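Local structure of lytic polysaccharide monooxygenase (Neurospora crassa, 4QI8) at residues H104-W115 / I196-N206. The protein is a secreted copper-dependent monooxygenase of family AA9 that probably cleaves cellulose chains by oxidising their glycosidic bonds. Sequence-based numbering, arbitrary orientation.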
ATOM      1  N   HIS A 104      -1.703   5.865   6.676  1.00  8.20           N
ATOM      2  CA  HIS A 104      -1.104   6.778   5.720  1.00  7.41           C
ATOM      3  C   HIS A 104      -0.168   7.746   6.416  1.00  8.43           C
ATOM      4  O   HIS A 104      -0.350   8.092   7.584  1.00  9.87           O
ATOM      5  CB  HIS A 104      -2.135   7.469   4.805  1.00  8.05           C
ATOM      6  CG  HIS A 104      -3.098   8.406   5.473  1.00  8.24           C
ATOM      7  ND1 HIS A 104      -4.257   8.775   4.837  1.00  9.08           N
ATOM      8  CD2 HIS A 104      -3.077   9.088   6.647  1.00  9.52           C
ATOM      9  CE1 HIS A 104      -4.922   9.629   5.590  1.00  9.75           C
ATOM     10  NE2 HIS A 104      -4.233   9.833   6.699  1.00 10.90           N
ATOM     11  N   GLU A 105       0.845   8.163   5.674  1.00  8.17           N
ATOM     12  CA  GLU A 105       1.904   9.010   6.203  1.00  7.89           C
ATOM     13  C   GLU A 105       1.596  10.486   6.009  1.00  8.07           C
ATOM     14  O   GLU A 105       1.247  10.915   4.913  1.00  8.81           O
ATOM     15  CB  GLU A 105       3.200   8.668   5.472  1.00  7.65           C
ATOM     16  CG  GLU A 105       4.409   9.452   5.936  1.00  8.77           C
ATOM     17  CD  GLU A 105       5.687   9.052   5.212  1.00  8.67           C
ATOM     18  OE1 GLU A 105       5.699   8.000   4.525  1.00  8.59           O
ATOM     19  OE2 GLU A 105       6.685   9.800   5.345  1.00  9.73           O
ATOM     20  N   GLN A 106       1.746  11.262   7.078  1.00  8.69           N
ATOM     21  CA  GLN A 106       1.749  12.716   6.997  1.00 10.65           C
ATOM     22  C   GLN A 106       3.178  13.228   7.065  1.00 10.53           C
ATOM     23  O   GLN A 106       3.964  12.745   7.873  1.00 10.91           O
ATOM     24  CB  GLN A 106       0.948  13.316   8.151  1.00 10.39           C
ATOM     25  CG  GLN A 106      -0.539  13.359   7.892  1.00 12.20           C
ATOM     26  CD  GLN A 106      -0.924  14.525   7.005  1.00 12.00           C
ATOM     27  OE1 GLN A 106      -0.818  15.685   7.414  1.00 15.66           O
ATOM     28  NE2 GLN A 106      -1.379  14.232   5.791  1.00 10.59           N
ATOM     29  N   PRO A 107       3.518  14.230   6.245  1.00 10.18           N
ATOM     30  CA  PRO A 107       4.839  14.844   6.353  1.00 11.22           C
ATOM     31  C   PRO A 107       4.925  15.755   7.560  1.00 12.06           C
ATOM     32  O   PRO A 107       3.904  16.126   8.139  1.00 13.62           O
ATOM     33  CB  PRO A 107       4.920  15.690   5.086  1.00 10.31           C
ATOM     34  CG  PRO A 107       3.499  16.113   4.841  1.00 10.86           C
ATOM     35  CD  PRO A 107       2.654  14.946   5.290  1.00 10.70           C
ATOM     36  N   THR A 108       6.149  16.100   7.924  1.00 13.01           N
ATOM     37  CA  THR A 108       6.399  17.192   8.832  1.00 13.61           C
ATOM     38  C   THR A 108       6.449  18.476   8.010  1.00 13.61           C
ATOM     39  O   THR A 108       7.057  18.521   6.934  1.00 15.23           O
ATOM     40  CB  THR A 108       7.719  16.960   9.571  1.00 14.87           C
ATOM     41  OG1 THR A 108       7.629  15.760  10.346  0.75 15.33           O
ATOM     42  CG2 THR A 108       8.073  18.137  10.460  1.00 17.26           C
ATOM     43  N   PHE A 109       5.780  19.509   8.513  1.00 16.51           N
ATOM     44  CA  PHE A 109       5.644  20.767   7.802  1.00 16.96           C
ATOM     45  C   PHE A 109       6.651  21.770   8.305  1.00 19.41           C
ATOM     46  O   PHE A 109       6.592  22.214   9.448  1.00 23.31           O
ATOM     47  CB  PHE A 109       4.226  21.304   7.969  1.00 17.09           C
ATOM     48  CG  PHE A 109       3.184  20.400   7.386  1.00 17.23           C
ATOM     49  CD1 PHE A 109       2.940  20.396   6.020  1.00 16.03           C
ATOM     50  CD2 PHE A 109       2.454  19.548   8.194  1.00 18.53           C
ATOM     51  CE1 PHE A 109       1.996  19.542   5.476  1.00 16.81           C
ATOM     52  CE2 PHE A 109       1.504  18.700   7.651  1.00 20.27           C
ATOM     53  CZ  PHE A 109       1.276  18.704   6.292  1.00 18.24           C
ATOM     54  N   GLY A 110       7.589  22.120   7.439  1.00 18.66           N
ATOM     55  CA  GLY A 110       8.577  23.128   7.746  1.00 18.76           C
ATOM     56  C   GLY A 110       8.894  23.909   6.492  1.00 17.69           C
ATOM     57  O   GLY A 110       8.042  24.049   5.606  1.00 20.17           O
ATOM     58  N   SER A 111      10.126  24.396   6.399  1.00 18.51           N
ATOM     59  CA  SER A 111      10.568  25.132   5.221  1.00 19.56           C
ATOM     60  C   SER A 111      10.412  24.273   3.978  1.00 17.35           C
ATOM     61  O   SER A 111      10.184  24.789   2.899  1.00 18.11           O
ATOM     62  CB  SER A 111      12.024  25.570   5.366  1.00 22.07           C
ATOM     63  OG  SER A 111      12.874  24.460   5.579  1.00 26.08           O
ATOM     64  N   GLN A 112      10.570  22.968   4.144  1.00 16.10           N
ATOM     65  CA  GLN A 112      10.175  21.984   3.147  1.00 15.39           C
ATOM     66  C   GLN A 112       9.366  20.924   3.860  1.00 14.60           C
ATOM     67  O   GLN A 112       9.322  20.901   5.089  1.00 16.21           O
ATOM     68  CB  GLN A 112      11.398  21.349   2.491  1.00 16.73           C
ATOM     69  CG  GLN A 112      12.063  22.245   1.467  1.00 20.56           C
ATOM     70  CD  GLN A 112      11.174  22.484   0.261  0.69 20.35           C
ATOM     71  OE1 GLN A 112      10.468  23.483   0.191  0.55 23.44           O
ATOM     72  NE2 GLN A 112      11.194  21.556  -0.686  0.68 17.32           N
ATOM     73  N   LEU A 113       8.704  20.065   3.095  1.00 12.72           N
ATOM     74  CA  LEU A 113       8.074  18.891   3.664  1.00 12.02           C
ATOM     75  C   LEU A 113       9.153  17.839   3.877  1.00 12.01           C
ATOM     76  O   LEU A 113       9.962  17.596   2.991  1.00 12.70           O
ATOM     77  CB  LEU A 113       6.995  18.347   2.724  1.00 11.55           C
ATOM     78  CG  LEU A 113       5.846  19.294   2.371  1.00 13.08           C
ATOM     79  CD1 LEU A 113       4.824  18.544   1.547  1.00 12.15           C
ATOM     80  CD2 LEU A 113       5.209  19.904   3.610  1.00 15.01           C
ATOM     81  N   THR A 114       9.193  17.252   5.059  0.95 11.97           N
ATOM     82  CA  THR A 114      10.080  16.116   5.291  0.77 10.83           C
ATOM     83  C   THR A 114       9.245  14.889   5.613  0.96 11.46           C
ATOM     84  O   THR A 114       8.194  14.968   6.263  1.00 13.27           O
ATOM     85  CB  THR A 114      11.112  16.398   6.383  0.77 13.95           C
ATOM     86  OG1 THR A 114      10.442  16.813   7.570  0.77 14.26           O
ATOM     87  CG2 THR A 114      12.077  17.501   5.945  0.77 15.25           C
ATOM     88  N   TRP A 115       9.708  13.762   5.111  1.00 10.02           N
ATOM     89  CA  TRP A 115       8.962  12.519   5.156  1.00  9.25           C
ATOM     90  C   TRP A 115       9.756  11.482   5.927  1.00  9.53           C
ATOM     91  O   TRP A 115      10.912  11.208   5.599  1.00  9.66           O
ATOM     92  CB  TRP A 115       8.700  12.033   3.731  1.00  8.36           C
ATOM     93  CG  TRP A 115       8.009  13.062   2.863  1.00  8.08           C
ATOM     94  CD1 TRP A 115       8.608  14.037   2.117  1.00  8.54           C
ATOM     95  CD2 TRP A 115       6.592  13.205   2.648  1.00  7.92           C
ATOM     96  NE1 TRP A 115       7.652  14.779   1.456  1.00  8.77           N
ATOM     97  CE2 TRP A 115       6.410  14.292   1.770  1.00  8.38           C
ATOM     98  CE3 TRP A 115       5.464  12.527   3.125  1.00  8.17           C
ATOM     99  CZ2 TRP A 115       5.146  14.712   1.355  1.00  8.72           C
ATOM    100  CZ3 TRP A 115       4.210  12.947   2.715  1.00  7.93           C
ATOM    101  CH2 TRP A 115       4.061  14.018   1.821  1.00  8.81           C
ATOM    102  N   ILE A 196       4.973  20.120  -4.215  1.00  8.10           N
ATOM    103  CA  ILE A 196       5.459  20.030  -2.830  1.00  8.87           C
ATOM    104  C   ILE A 196       6.659  20.918  -2.600  1.00  9.09           C
ATOM    105  O   ILE A 196       7.171  20.984  -1.494  1.00 10.89           O
ATOM    106  CB  ILE A 196       5.782  18.572  -2.381  1.00  8.66           C
ATOM    107  CG1 ILE A 196       6.935  17.990  -3.193  1.00  9.80           C
ATOM    108  CG2 ILE A 196       4.541  17.706  -2.471  1.00 10.20           C
ATOM    109  CD1 ILE A 196       7.487  16.710  -2.615  1.00  9.41           C
ATOM    110  N   ASN A 197       7.112  21.613  -3.619  1.00  9.55           N
ATOM    111  CA  ASN A 197       8.378  22.278  -3.535  1.00 11.95           C
ATOM    112  C   ASN A 197       8.126  23.718  -3.059  1.00 12.97           C
ATOM    113  O   ASN A 197       8.035  23.960  -1.852  1.00 15.45           O
ATOM    114  CB  ASN A 197       9.094  22.099  -4.876  1.00 11.63           C
ATOM    115  CG  ASN A 197       9.329  20.613  -5.195  1.00 11.39           C
ATOM    116  OD1 ASN A 197       8.886  20.073  -6.235  1.00 15.25           O
ATOM    117  ND2 ASN A 197      10.007  19.946  -4.301  1.00 10.42           N
ATOM    118  N   TYR A 198       7.983  24.656  -3.966  1.00 12.42           N
ATOM    119  CA  TYR A 198       7.780  26.061  -3.563  1.00 14.06           C
ATOM    120  C   TYR A 198       6.675  26.702  -4.381  1.00 13.49           C
ATOM    121  O   TYR A 198       6.668  26.539  -5.550  1.00 14.64           O
ATOM    122  CB  TYR A 198       9.072  26.854  -3.742  1.00 15.60           C
ATOM    123  CG  TYR A 198      10.160  26.424  -2.802  1.00 18.63           C
ATOM    124  CD1 TYR A 198      10.228  26.922  -1.514  1.00 20.60           C
ATOM    125  CD2 TYR A 198      11.106  25.496  -3.194  1.00 20.22           C
ATOM    126  CE1 TYR A 198      11.205  26.520  -0.633  1.00 21.95           C
ATOM    127  CE2 TYR A 198      12.088  25.090  -2.324  1.00 19.69           C
ATOM    128  CZ  TYR A 198      12.135  25.601  -1.036  1.00 21.20           C
ATOM    129  OH  TYR A 198      13.126  25.173  -0.181  1.00 25.24           O
ATOM    130  N   PRO A 199       5.770  27.449  -3.768  1.00 13.46           N
ATOM    131  CA  PRO A 199       5.629  27.599  -2.320  1.00 15.02           C
ATOM    132  C   PRO A 199       5.345  26.255  -1.689  1.00 14.17           C
ATOM    133  O   PRO A 199       4.679  25.406  -2.275  1.00 13.09           O
ATOM    134  CB  PRO A 199       4.410  28.510  -2.168  1.00 17.28           C
ATOM    135  CG  PRO A 199       4.253  29.174  -3.456  1.00 17.10           C
ATOM    136  CD  PRO A 199       4.743  28.220  -4.486  1.00 13.63           C
ATOM    137  N   VAL A 200       5.890  26.053  -0.504  1.00 14.02           N
ATOM    138  CA  VAL A 200       5.726  24.791   0.171  1.00 13.86           C
ATOM    139  C   VAL A 200       4.322  24.695   0.706  1.00 14.39           C
ATOM    140  O   VAL A 200       3.809  25.655   1.272  1.00 16.41           O
ATOM    141  CB  VAL A 200       6.710  24.647   1.319  1.00 15.98           C
ATOM    142  CG1 VAL A 200       6.701  23.225   1.873  1.00 14.62           C
ATOM    143  CG2 VAL A 200       8.059  24.965   0.819  1.00 23.22           C
ATOM    144  N   PRO A 201       3.680  23.544   0.521  1.00 13.24           N
ATOM    145  CA  PRO A 201       2.383  23.378   1.173  1.00 13.68           C
ATOM    146  C   PRO A 201       2.506  23.427   2.686  1.00 13.14           C
ATOM    147  O   PRO A 201       3.560  23.117   3.241  1.00 13.86           O
ATOM    148  CB  PRO A 201       1.948  21.978   0.731  1.00 14.61           C
ATOM    149  CG  PRO A 201       2.684  21.738  -0.549  1.00 13.76           C
ATOM    150  CD  PRO A 201       4.004  22.415  -0.372  1.00 12.77           C
ATOM    151  N   THR A 202       1.421  23.808   3.345  1.00 13.18           N
ATOM    152  CA  THR A 202       1.366  23.803   4.801  1.00 14.18           C
ATOM    153  C   THR A 202       0.428  22.717   5.308  1.00 12.86           C
ATOM    154  O   THR A 202       0.236  22.566   6.513  1.00 14.86           O
ATOM    155  CB  THR A 202       0.910  25.160   5.346  1.00 15.71           C
ATOM    156  OG1 THR A 202      -0.353  25.510   4.771  1.00 17.75           O
ATOM    157  CG2 THR A 202       1.930  26.229   5.002  1.00 16.91           C
ATOM    158  N   SER A 203      -0.129  21.948   4.380  1.00 13.53           N
ATOM    159  CA  SER A 203      -0.965  20.801   4.702  1.00 12.77           C
ATOM    160  C   SER A 203      -0.805  19.805   3.568  1.00 11.29           C
ATOM    161  O   SER A 203      -0.246  20.136   2.527  1.00 11.30           O
ATOM    162  CB  SER A 203      -2.425  21.216   4.834  1.00 13.39           C
ATOM    163  OG  SER A 203      -2.898  21.758   3.619  1.00 14.51           O
ATOM    164  N   TYR A 204      -1.280  18.585   3.783  1.00 10.54           N
ATOM    165  CA  TYR A 204      -1.177  17.534   2.775  1.00  8.38           C
ATOM    166  C   TYR A 204      -2.377  16.606   2.901  1.00  9.34           C
ATOM    167  O   TYR A 204      -2.590  15.996   3.945  1.00 10.44           O
ATOM    168  CB  TYR A 204       0.141  16.733   2.892  1.00  8.71           C
ATOM    169  CG  TYR A 204       0.164  15.616   1.871  1.00  8.00           C
ATOM    170  CD1 TYR A 204       0.304  15.907   0.528  1.00  7.12           C
ATOM    171  CD2 TYR A 204      -0.014  14.283   2.236  1.00  7.44           C
ATOM    172  CE1 TYR A 204       0.270  14.907  -0.429  1.00  7.28           C
ATOM    173  CE2 TYR A 204      -0.058  13.280   1.287  1.00  6.72           C
ATOM    174  CZ  TYR A 204       0.082  13.597  -0.042  1.00  6.41           C
ATOM    175  OH  TYR A 204      -0.004  12.594  -0.967  1.00  7.24           O
ATOM    176  N   LYS A 205      -3.159  16.499   1.831  1.00  8.57           N
ATOM    177  CA  LYS A 205      -4.326  15.635   1.839  1.00  8.48           C
ATOM    178  C   LYS A 205      -3.993  14.294   1.189  1.00  8.54           C
ATOM    179  O   LYS A 205      -3.963  14.169  -0.035  1.00  9.24           O
ATOM    180  CB  LYS A 205      -5.472  16.293   1.073  1.00  9.88           C
ATOM    181  CG  LYS A 205      -6.770  15.495   1.091  1.00 13.46           C
ATOM    182  CD  LYS A 205      -7.275  15.296   2.497  1.00 19.57           C
ATOM    183  CE  LYS A 205      -8.596  14.543   2.527  1.00 24.59           C
ATOM    184  NZ  LYS A 205      -8.981  14.266   3.939  1.00 24.16           N
ATOM    185  N   ASN A 206      -3.741  13.273   2.003  1.00  7.76           N
ATOM    186  CA  ASN A 206      -3.472  11.952   1.444  1.00  7.24           C
ATOM    187  C   ASN A 206      -4.615  11.522   0.543  1.00  7.73           C
ATOM    188  O   ASN A 206      -5.780  11.700   0.894  1.00  8.19           O
ATOM    189  CB  ASN A 206      -3.359  10.908   2.545  1.00  7.67           C
ATOM    190  CG  ASN A 206      -2.211  11.170   3.478  1.00  7.46           C
ATOM    191  OD1 ASN A 206      -2.317  11.988   4.392  1.00  8.52           O
ATOM    192  ND2 ASN A 206      -1.093  10.485   3.254  1.00  7.21           N
TER
HETATM  193  O   HOH W   1       5.170  23.456   5.474  1.00 21.21           O
HETATM  194  O   HOH W   2       9.000  19.903   0.188  1.00 13.50           O
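Gln106 and Asn206 tie one end of the two segments together through their amides. Bent at chi2 (-80°), the Gln106 chain lets NE2 donate hydrogen bonds to both Tyr204 O and Asn206 OD1, each 2.8 Å away. Asn206 ND2 gives an almost straight bond (178°) to Glu105 O, 2.9 Å away, approaching from above the carbonyl plane, and also binds Gln77 OE1. With three bonds on it, the Asn206 amide is fixed in rotation and stacks nearly parallel on one face of the His104 imidazole, offset toward its rim, the planes 13° apart; His104 ND1 is hydrogen-bonded to Lys101 NZ.

Among the aromatic groups, Trp115 points CH2 over the centre of the Tyr204 ring in an edge-to-face pair, centroids 5.5 Å apart, while Tyr204 OH is held by Gly191 O. Pro107 CD packs on Tyr204 CB at 3.9 Å, and Phe109 sets the rim of one face over Thr202 O. Farther along, Leu113 reaches into the loop, CD1 meeting Ile196 CB at 4.0 Å and CD2 meeting Val200 CG1, with Pro201 CG more loosely placed.

Two waters bridge the backbones: one donates to Gly110 O and Pro201 O, the other accepts from Leu113 N and donates to Ile196 O. Thus the short antiparallel hairpin 108-109/113-114, following sandwich strand 99-104, is packed along a long C-terminal loop, an elaboration of the AA9 beta-sandwich; the loop's Ile196 side chain comes within about 5 Å of that of His146, a probable O2-binding residue, and lies about 13 Å from the copper.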